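Bm4233, isoform b (PDB 6ANY) probably binds and carries sterols or other lipids, as a secreted venom allergen-like member of the CAP family from a filarial nematode. Local coordinates at residues P119-L133 and G170-E182. Numbering follows the deposited sequence.
Sequences PSNNLTDDVARQGVL and GNMLKELIYELGE. With NAG (2-acetamido-2-deoxy-beta-D-glucopyranose), chain C; NAG (2-acetamido-2-deoxy-beta-D-glucopyranose), chain B.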
ATOM      1  N   PRO A 119     -11.653  15.276   8.432  1.00 26.57           N
ATOM      2  CA  PRO A 119     -10.693  16.372   8.474  1.00 27.10           C
ATOM      3  C   PRO A 119      -9.528  16.193   9.461  1.00 26.68           C
ATOM      4  O   PRO A 119      -8.380  16.504   9.097  1.00 24.37           O
ATOM      5  CB  PRO A 119     -11.552  17.592   8.804  1.00 30.90           C
ATOM      6  CG  PRO A 119     -12.881  17.074   9.228  1.00 32.50           C
ATOM      7  CD  PRO A 119     -13.031  15.778   8.514  1.00 31.71           C
ATOM      8  N   SER A 120      -9.804  15.636  10.643  1.00 25.55           N
ATOM      9  CA  SER A 120      -8.761  15.306  11.608  1.00 26.06           C
ATOM     10  C   SER A 120      -7.733  14.301  11.098  1.00 24.53           C
ATOM     11  O   SER A 120      -6.626  14.275  11.621  1.00 23.47           O
ATOM     12  CB  SER A 120      -9.339  14.721  12.901  1.00 28.15           C
ATOM     13  OG  SER A 120      -9.909  13.449  12.651  1.00 30.45           O
ATOM     14  N   ASN A 121      -8.099  13.486  10.097  1.00 20.92           N
ATOM     15  CA  ASN A 121      -7.277  12.389   9.509  1.00 19.19           C
ATOM     16  C   ASN A 121      -7.047  11.282  10.538  1.00 20.55           C
ATOM     17  O   ASN A 121      -6.159  10.452  10.386  1.00 20.15           O
ATOM     18  CB  ASN A 121      -5.935  12.838   8.869  1.00 22.43           C
ATOM     19  CG  ASN A 121      -5.860  12.566   7.389  1.00 24.73           C
ATOM     20  OD1 ASN A 121      -6.611  11.767   6.851  1.00 27.86           O
ATOM     21  ND2 ASN A 121      -4.939  13.233   6.723  1.00 27.93           N
ATOM     22  N   ASN A 122      -7.872  11.283  11.578  1.00 19.32           N
ATOM     23  CA  ASN A 122      -7.795  10.312  12.662  1.00 18.45           C
ATOM     24  C   ASN A 122      -8.487   9.006  12.277  1.00 18.61           C
ATOM     25  O   ASN A 122      -9.551   9.018  11.670  1.00 16.78           O
ATOM     26  CB  ASN A 122      -8.452  10.911  13.907  1.00 20.09           C
ATOM     27  CG  ASN A 122      -8.201  10.110  15.167  1.00 22.06           C
ATOM     28  OD1 ASN A 122      -7.597   9.040  15.154  1.00 21.08           O
ATOM     29  ND2 ASN A 122      -8.679  10.648  16.280  1.00 25.55           N
ATOM     30  N   LEU A 123      -7.876   7.882  12.624  1.00 20.40           N
ATOM     31  CA  LEU A 123      -8.457   6.589  12.312  1.00 20.97           C
ATOM     32  C   LEU A 123      -9.315   6.103  13.471  1.00 19.81           C
ATOM     33  O   LEU A 123      -8.917   5.228  14.234  1.00 21.84           O
ATOM     34  CB  LEU A 123      -7.366   5.573  11.971  1.00 20.30           C
ATOM     35  CG  LEU A 123      -7.787   4.151  11.605  1.00 21.76           C
ATOM     36  CD1 LEU A 123      -8.859   4.114  10.533  1.00 21.38           C
ATOM     37  CD2 LEU A 123      -6.581   3.325  11.197  1.00 24.07           C
ATOM     38  N   THR A 124     -10.495   6.697  13.605  1.00 20.65           N
ATOM     39  CA  THR A 124     -11.432   6.314  14.680  1.00 22.11           C
ATOM     40  C   THR A 124     -12.225   5.108  14.244  1.00 24.37           C
ATOM     41  O   THR A 124     -12.227   4.741  13.054  1.00 22.09           O
ATOM     42  CB  THR A 124     -12.423   7.441  14.972  1.00 22.61           C
ATOM     43  OG1 THR A 124     -12.908   7.971  13.733  1.00 24.33           O
ATOM     44  CG2 THR A 124     -11.726   8.580  15.653  1.00 23.74           C
ATOM     45  N   ASP A 125     -12.925   4.521  15.203  1.00 27.34           N
ATOM     46  CA  ASP A 125     -13.768   3.342  14.973  1.00 31.63           C
ATOM     47  C   ASP A 125     -14.780   3.579  13.861  1.00 29.30           C
ATOM     48  O   ASP A 125     -15.060   2.655  13.082  1.00 30.43           O
ATOM     49  CB  ASP A 125     -14.537   2.916  16.269  1.00 36.21           C
ATOM     50  CG  ASP A 125     -13.622   2.314  17.357  1.00 46.48           C
ATOM     51  OD1 ASP A 125     -12.472   1.908  17.045  1.00 54.67           O
ATOM     52  OD2 ASP A 125     -14.054   2.252  18.551  1.00 46.00           O
ATOM     53  N   ASP A 126     -15.379   4.767  13.815  1.00 24.66           N
ATOM     54  CA  ASP A 126     -16.394   5.056  12.790  1.00 24.87           C
ATOM     55  C   ASP A 126     -15.746   5.180  11.365  1.00 23.45           C
ATOM     56  O   ASP A 126     -16.390   4.852  10.346  1.00 20.17           O
ATOM     57  CB  ASP A 126     -17.187   6.320  13.124  1.00 25.46           C
ATOM     58  CG  ASP A 126     -16.307   7.560  13.144  1.00 31.17           C
ATOM     59  OD1 ASP A 126     -15.324   7.569  13.935  1.00 40.32           O
ATOM     60  OD2 ASP A 126     -16.526   8.511  12.327  1.00 35.97           O
ATOM     61  N   VAL A 127     -14.504   5.697  11.304  1.00 21.48           N
ATOM     62  CA  VAL A 127     -13.783   5.750  10.045  1.00 20.92           C
ATOM     63  C   VAL A 127     -13.419   4.308   9.585  1.00 21.49           C
ATOM     64  O   VAL A 127     -13.658   3.959   8.419  1.00 21.03           O
ATOM     65  CB  VAL A 127     -12.511   6.623  10.164  1.00 20.11           C
ATOM     66  CG1 VAL A 127     -11.678   6.513   8.875  1.00 20.06           C
ATOM     67  CG2 VAL A 127     -12.922   8.083  10.367  1.00 20.24           C
ATOM     68  N   ALA A 128     -12.869   3.494  10.516  1.00 22.44           N
ATOM     69  CA  ALA A 128     -12.434   2.100  10.282  1.00 24.54           C
ATOM     70  C   ALA A 128     -13.529   1.169   9.788  1.00 26.52           C
ATOM     71  O   ALA A 128     -13.314   0.342   8.943  1.00 30.01           O
ATOM     72  CB  ALA A 128     -11.879   1.520  11.555  1.00 26.04           C
ATOM     73  N   ARG A 129     -14.719   1.380  10.296  1.00 27.23           N
ATOM     74  CA  ARG A 129     -15.893   0.600  10.005  1.00 28.65           C
ATOM     75  C   ARG A 129     -16.349   0.718   8.541  1.00 24.80           C
ATOM     76  O   ARG A 129     -17.071  -0.115   8.077  1.00 19.16           O
ATOM     77  CB  ARG A 129     -17.014   1.032  11.004  1.00 34.56           C
ATOM     78  CG  ARG A 129     -18.403   0.480  10.736  1.00 39.47           C
ATOM     79  CD  ARG A 129     -19.393   0.811  11.873  1.00 43.38           C
ATOM     80  NE  ARG A 129     -19.986  -0.445  12.370  1.00 39.94           N
ATOM     81  CZ  ARG A 129     -21.257  -0.819  12.272  1.00 36.66           C
ATOM     82  NH1 ARG A 129     -22.196  -0.052  11.689  1.00 34.88           N
ATOM     83  NH2 ARG A 129     -21.574  -2.015  12.776  1.00 39.40           N
ATOM     84  N   GLN A 130     -15.938   1.784   7.856  1.00 24.99           N
ATOM     85  CA  GLN A 130     -16.221   1.989   6.448  1.00 23.75           C
ATOM     86  C   GLN A 130     -15.543   1.021   5.425  1.00 24.95           C
ATOM     87  O   GLN A 130     -15.967   0.960   4.272  1.00 26.81           O
ATOM     88  CB  GLN A 130     -15.819   3.393   6.047  1.00 22.91           C
ATOM     89  CG  GLN A 130     -16.625   4.540   6.638  1.00 21.16           C
ATOM     90  CD  GLN A 130     -15.961   5.840   6.312  1.00 20.09           C
ATOM     91  OE1 GLN A 130     -16.563   6.686   5.672  1.00 22.97           O
ATOM     92  NE2 GLN A 130     -14.681   5.975   6.660  1.00 17.97           N
ATOM     93  N   GLY A 131     -14.529   0.270   5.811  1.00 27.67           N
ATOM     94  CA  GLY A 131     -13.884  -0.633   4.821  1.00 29.31           C
ATOM     95  C   GLY A 131     -12.955   0.137   3.917  1.00 26.87           C
ATOM     96  O   GLY A 131     -12.967  -0.007   2.717  1.00 30.56           O
ATOM     97  N   VAL A 132     -12.127   0.945   4.549  1.00 23.55           N
ATOM     98  CA  VAL A 132     -11.163   1.789   3.874  1.00 19.92           C
ATOM     99  C   VAL A 132      -9.770   1.383   4.323  1.00 18.73           C
ATOM    100  O   VAL A 132      -8.792   2.088   4.019  1.00 16.22           O
ATOM    101  CB  VAL A 132     -11.417   3.271   4.206  1.00 17.73           C
ATOM    102  CG1 VAL A 132     -12.756   3.701   3.633  1.00 16.03           C
ATOM    103  CG2 VAL A 132     -11.361   3.475   5.716  1.00 17.63           C
ATOM    104  N   LEU A 133      -9.684   0.240   5.019  1.00 16.78           N
ATOM    105  CA  LEU A 133      -8.451  -0.220   5.605  1.00 16.70           C
ATOM    106  C   LEU A 133      -7.373  -0.619   4.618  1.00 18.12           C
ATOM    107  O   LEU A 133      -6.182  -0.551   4.984  1.00 16.95           O
ATOM    108  CB  LEU A 133      -8.697  -1.361   6.620  1.00 17.98           C
ATOM    109  CG  LEU A 133      -9.403  -0.843   7.919  1.00 19.49           C
ATOM    110  CD1 LEU A 133      -9.643  -1.967   8.953  1.00 19.14           C
ATOM    111  CD2 LEU A 133      -8.598   0.303   8.603  1.00 18.90           C
ATOM    112  N   GLY A 170       0.206  -0.550   9.576  1.00 19.13           N
ATOM    113  CA  GLY A 170      -0.617   0.616   9.644  1.00 19.80           C
ATOM    114  C   GLY A 170      -1.916   0.288  10.390  1.00 20.44           C
ATOM    115  O   GLY A 170      -2.060  -0.767  10.994  1.00 20.21           O
ATOM    116  N   ASN A 171      -2.855   1.212  10.343  1.00 20.40           N
ATOM    117  CA  ASN A 171      -4.218   1.032  10.848  1.00 21.93           C
ATOM    118  C   ASN A 171      -4.379   0.816  12.377  1.00 22.50           C
ATOM    119  O   ASN A 171      -5.300   0.145  12.837  1.00 22.43           O
ATOM    120  CB  ASN A 171      -4.951  -0.084  10.066  1.00 20.62           C
ATOM    121  CG  ASN A 171      -4.972   0.164   8.577  1.00 21.51           C
ATOM    122  OD1 ASN A 171      -4.816   1.327   8.094  1.00 19.69           O
ATOM    123  ND2 ASN A 171      -5.137  -0.931   7.821  1.00 19.20           N
ATOM    124  N   MET A 172      -3.520   1.429  13.156  1.00 23.96           N
ATOM    125  CA  MET A 172      -3.679   1.439  14.590  1.00 26.19           C
ATOM    126  C   MET A 172      -4.830   2.437  14.894  1.00 25.78           C
ATOM    127  O   MET A 172      -4.795   3.614  14.427  1.00 19.53           O
ATOM    128  CB  MET A 172      -2.383   1.860  15.287  1.00 34.63           C
ATOM    129  CG  MET A 172      -1.477   0.723  15.792  1.00 46.22           C
ATOM    130  SD  MET A 172      -2.058  -0.149  17.300  1.00 58.51           S
ATOM    131  CE  MET A 172      -3.094   1.046  18.186  1.00 58.76           C
ATOM    132  N   LEU A 173      -5.848   1.977  15.633  1.00 21.48           N
ATOM    133  CA  LEU A 173      -6.998   2.813  15.903  1.00 22.82           C
ATOM    134  C   LEU A 173      -6.617   3.965  16.799  1.00 21.76           C
ATOM    135  O   LEU A 173      -5.744   3.847  17.696  1.00 24.35           O
ATOM    136  CB  LEU A 173      -8.180   2.029  16.530  1.00 26.86           C
ATOM    137  CG  LEU A 173      -8.856   0.987  15.601  1.00 31.73           C
ATOM    138  CD1 LEU A 173      -9.852   0.044  16.311  1.00 34.58           C
ATOM    139  CD2 LEU A 173      -9.528   1.682  14.439  1.00 33.10           C
ATOM    140  N   LYS A 174      -7.209   5.099  16.487  1.00 22.44           N
ATOM    141  CA  LYS A 174      -7.048   6.333  17.253  1.00 27.05           C
ATOM    142  C   LYS A 174      -5.736   7.022  16.969  1.00 24.45           C
ATOM    143  O   LYS A 174      -5.424   8.007  17.608  1.00 27.72           O
ATOM    144  CB  LYS A 174      -7.258   6.136  18.777  1.00 28.18           C
ATOM    145  CG  LYS A 174      -8.608   5.535  19.100  1.00 30.07           C
ATOM    146  CD  LYS A 174      -8.914   5.632  20.597  1.00 35.03           C
ATOM    147  CE  LYS A 174      -9.280   4.321  21.278  1.00 37.77           C
ATOM    148  NZ  LYS A 174      -8.536   4.185  22.573  1.00 39.95           N
ATOM    149  N   GLU A 175      -4.985   6.533  15.983  1.00 25.02           N
ATOM    150  CA  GLU A 175      -3.841   7.259  15.451  1.00 23.25           C
ATOM    151  C   GLU A 175      -4.236   7.878  14.141  1.00 20.96           C
ATOM    152  O   GLU A 175      -5.177   7.403  13.461  1.00 21.06           O
ATOM    153  CB  GLU A 175      -2.696   6.324  15.206  1.00 25.48           C
ATOM    154  CG  GLU A 175      -2.052   5.766  16.441  1.00 25.44           C
ATOM    155  CD  GLU A 175      -0.827   4.944  16.107  1.00 28.70           C
ATOM    156  OE1 GLU A 175      -0.294   5.051  14.946  1.00 31.69           O
ATOM    157  OE2 GLU A 175      -0.345   4.226  17.018  1.00 30.49           O
ATOM    158  N   LEU A 176      -3.524   8.925  13.759  1.00 18.99           N
ATOM    159  CA  LEU A 176      -3.772   9.577  12.466  1.00 20.40           C
ATOM    160  C   LEU A 176      -3.220   8.702  11.346  1.00 16.87           C
ATOM    161  O   LEU A 176      -2.166   8.103  11.512  1.00 17.12           O
ATOM    162  CB  LEU A 176      -3.089  10.959  12.393  1.00 22.11           C
ATOM    163  CG  LEU A 176      -3.463  11.962  13.511  1.00 26.21           C
ATOM    164  CD1 LEU A 176      -2.659  13.243  13.289  1.00 25.69           C
ATOM    165  CD2 LEU A 176      -4.970  12.250  13.606  1.00 27.32           C
ATOM    166  N   ILE A 177      -3.847   8.743  10.199  1.00 16.04           N
ATOM    167  CA  ILE A 177      -3.400   7.986   9.033  1.00 17.76           C
ATOM    168  C   ILE A 177      -2.055   8.563   8.546  1.00 17.72           C
ATOM    169  O   ILE A 177      -1.075   7.833   8.294  1.00 14.63           O
ATOM    170  CB  ILE A 177      -4.454   8.053   7.924  1.00 17.74           C
ATOM    171  CG1 ILE A 177      -5.756   7.383   8.430  1.00 16.83           C
ATOM    172  CG2 ILE A 177      -3.920   7.388   6.626  1.00 17.78           C
ATOM    173  CD1 ILE A 177      -6.978   7.862   7.724  1.00 16.53           C
ATOM    174  N   TYR A 178      -2.025   9.888   8.459  1.00 17.93           N
ATOM    175  CA  TYR A 178      -0.800  10.624   8.229  1.00 18.23           C
ATOM    176  C   TYR A 178      -0.867  11.995   8.895  1.00 17.95           C
ATOM    177  O   TYR A 178      -1.922  12.448   9.213  1.00 18.11           O
ATOM    178  CB  TYR A 178      -0.499  10.762   6.727  1.00 17.26           C
ATOM    179  CG  TYR A 178      -1.534  11.483   5.885  1.00 16.57           C
ATOM    180  CD1 TYR A 178      -2.588  10.785   5.320  1.00 16.94           C
ATOM    181  CD2 TYR A 178      -1.414  12.851   5.588  1.00 17.56           C
ATOM    182  CE1 TYR A 178      -3.532  11.407   4.538  1.00 17.29           C
ATOM    183  CE2 TYR A 178      -2.374  13.519   4.806  1.00 17.79           C
ATOM    184  CZ  TYR A 178      -3.454  12.794   4.285  1.00 19.55           C
ATOM    185  OH  TYR A 178      -4.426  13.407   3.486  1.00 17.09           O
ATOM    186  N   GLU A 179       0.275  12.622   9.135  1.00 19.56           N
ATOM    187  CA  GLU A 179       0.323  13.928   9.852  1.00 20.61           C
ATOM    188  C   GLU A 179      -0.113  15.068   8.919  1.00 17.46           C
ATOM    189  O   GLU A 179       0.309  15.126   7.772  1.00 17.95           O
ATOM    190  CB  GLU A 179       1.713  14.263  10.410  1.00 21.11           C
ATOM    191  CG  GLU A 179       2.283  13.236  11.333  1.00 25.37           C
ATOM    192  CD  GLU A 179       3.728  13.576  11.742  1.00 29.03           C
ATOM    193  OE1 GLU A 179       4.053  14.824  11.693  1.00 27.62           O
ATOM    194  OE2 GLU A 179       4.483  12.589  12.088  1.00 23.60           O
ATOM    195  N   LEU A 180      -0.959  15.954   9.438  1.00 16.34           N
ATOM    196  CA  LEU A 180      -1.368  17.181   8.747  1.00 16.64           C
ATOM    197  C   LEU A 180      -0.241  18.193   8.692  1.00 16.13           C
ATOM    198  O   LEU A 180       0.364  18.516   9.699  1.00 13.73           O
ATOM    199  CB  LEU A 180      -2.548  17.826   9.423  1.00 18.48           C
ATOM    200  CG  LEU A 180      -3.835  16.956   9.476  1.00 20.86           C
ATOM    201  CD1 LEU A 180      -4.945  17.757  10.088  1.00 23.70           C
ATOM    202  CD2 LEU A 180      -4.261  16.551   8.088  1.00 20.77           C
ATOM    203  N   GLY A 181       0.103  18.614   7.486  1.00 15.84           N
ATOM    204  CA  GLY A 181       1.178  19.569   7.309  1.00 15.18           C
ATOM    205  C   GLY A 181       1.456  19.799   5.857  1.00 17.57           C
ATOM    206  O   GLY A 181       0.650  19.491   4.972  1.00 16.31           O
ATOM    207  N   GLU A 182       2.642  20.288   5.588  1.00 19.55           N
ATOM    208  CA  GLU A 182       3.112  20.499   4.209  1.00 20.41           C
ATOM    209  C   GLU A 182       4.122  19.400   3.776  1.00 20.12           C
ATOM    210  O   GLU A 182       4.993  18.973   4.565  1.00 18.22           O
ATOM    211  CB  GLU A 182       3.737  21.901   4.179  1.00 24.31           C
ATOM    212  CG  GLU A 182       3.919  22.473   2.810  1.00 31.28           C
ATOM    213  CD  GLU A 182       2.640  23.028   2.163  1.00 29.90           C
ATOM    214  OE1 GLU A 182       2.826  23.668   1.092  1.00 30.16           O
ATOM    215  OE2 GLU A 182       1.513  22.837   2.703  1.00 26.43           O
TER
HETATM  216  C1  NAG C   1      -8.785  10.383  17.737  1.00 30.00           C
HETATM  217  C2  NAG C   1      -7.642  10.905  18.584  1.00 30.00           C
HETATM  218  C3  NAG C   1      -7.784  10.363  20.005  1.00 30.00           C
HETATM  219  C4  NAG C   1      -9.206  10.576  20.541  1.00 30.00           C
HETATM  220  C5  NAG C   1     -10.242  10.077  19.526  1.00 30.00           C
HETATM  221  C6  NAG C   1     -11.688  10.333  19.937  1.00 30.00           C
HETATM  222  C7  NAG C   1      -5.503  11.452  17.555  1.00 30.00           C
HETATM  223  C8  NAG C   1      -4.169  10.932  17.122  1.00 30.00           C
HETATM  224  N2  NAG C   1      -6.382  10.539  17.957  1.00 30.00           N
HETATM  225  O3  NAG C   1      -6.851  11.016  20.869  1.00 30.00           O
HETATM  226  O4  NAG C   1      -9.353   9.884  21.796  1.00 30.00           O
HETATM  227  O5  NAG C   1     -10.039  10.728  18.282  1.00 30.00           O
HETATM  228  O6  NAG C   1     -11.819  11.683  20.390  1.00 30.00           O
HETATM  229  O7  NAG C   1      -5.763  12.639  17.537  1.00 30.00           O
HETATM  230  C1  NAG B   2      -9.936  10.720  22.818  1.00 30.00           C
HETATM  231  C2  NAG B   2     -10.691   9.837  23.806  1.00 30.00           C
HETATM  232  C3  NAG B   2     -11.362  10.678  24.883  1.00 30.00           C
HETATM  233  C4  NAG B   2     -10.285  11.518  25.565  1.00 30.00           C
HETATM  234  C5  NAG B   2      -9.603  12.350  24.477  1.00 30.00           C
HETATM  235  C6  NAG B   2      -8.574  13.317  25.044  1.00 30.00           C
HETATM  236  C7  NAG B   2     -11.742   7.717  23.340  1.00 30.00           C
HETATM  237  C8  NAG B   2     -13.131   7.151  23.342  1.00 30.00           C
HETATM  238  N2  NAG B   2     -11.667   9.021  23.118  1.00 30.00           N
HETATM  239  O3  NAG B   2     -12.068   9.824  25.796  1.00 30.00           O
HETATM  240  O4  NAG B   2     -10.853  12.394  26.547  1.00 30.00           O
HETATM  241  O5  NAG B   2      -8.975  11.490  23.528  1.00 30.00           O
HETATM  242  O6  NAG B   2      -7.767  13.811  23.976  1.00 30.00           O
HETATM  243  O7  NAG B   2     -10.750   7.030  23.534  1.00 30.00           O
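Leu123 lies across 171-177, and its backbone is gripped at both ends: Leu123 N donates to Glu175 O (2.9 Å), and Leu123 O accepts from Lys174 N (2.8 Å, 177° at the hydrogen). Ile177 N donates to Asn121 O (2.9 Å); this bond and that from Leu123 N to Glu175 O flank the single beta bridge, an antiparallel non-hydrogen-bonded pair of Asn122 with Leu176. The Leu123 side chain can be traced outward. CB rests 3.2 Å from Glu175 O; CG meets Leu173 CD2 at 4.1 Å; with CG anti to the backbone N (chi1 -180°), CD2 is carried onto Asn171 CA, 3.3 Å away. The Asn171 amide turns to the other end of 119-133, ND2 donating to Leu133 O (3.0 Å) while OD1 bonds Thr136 OG1, so both ends of the amide are held. The bridging Asn122 is N-glycosylated: its ND2 is bonded to NAG C1 of chain C, and that sugar's N2 donates to Lys174 O (2.7 Å, 167°), tying the glycan root to the type II turn 172-175. In this CAP-family fold, the contact joins the loop entering helix 125-128 to the segment leading into strand 179-180, which pairs with strand 43-44, beside helix 133-138.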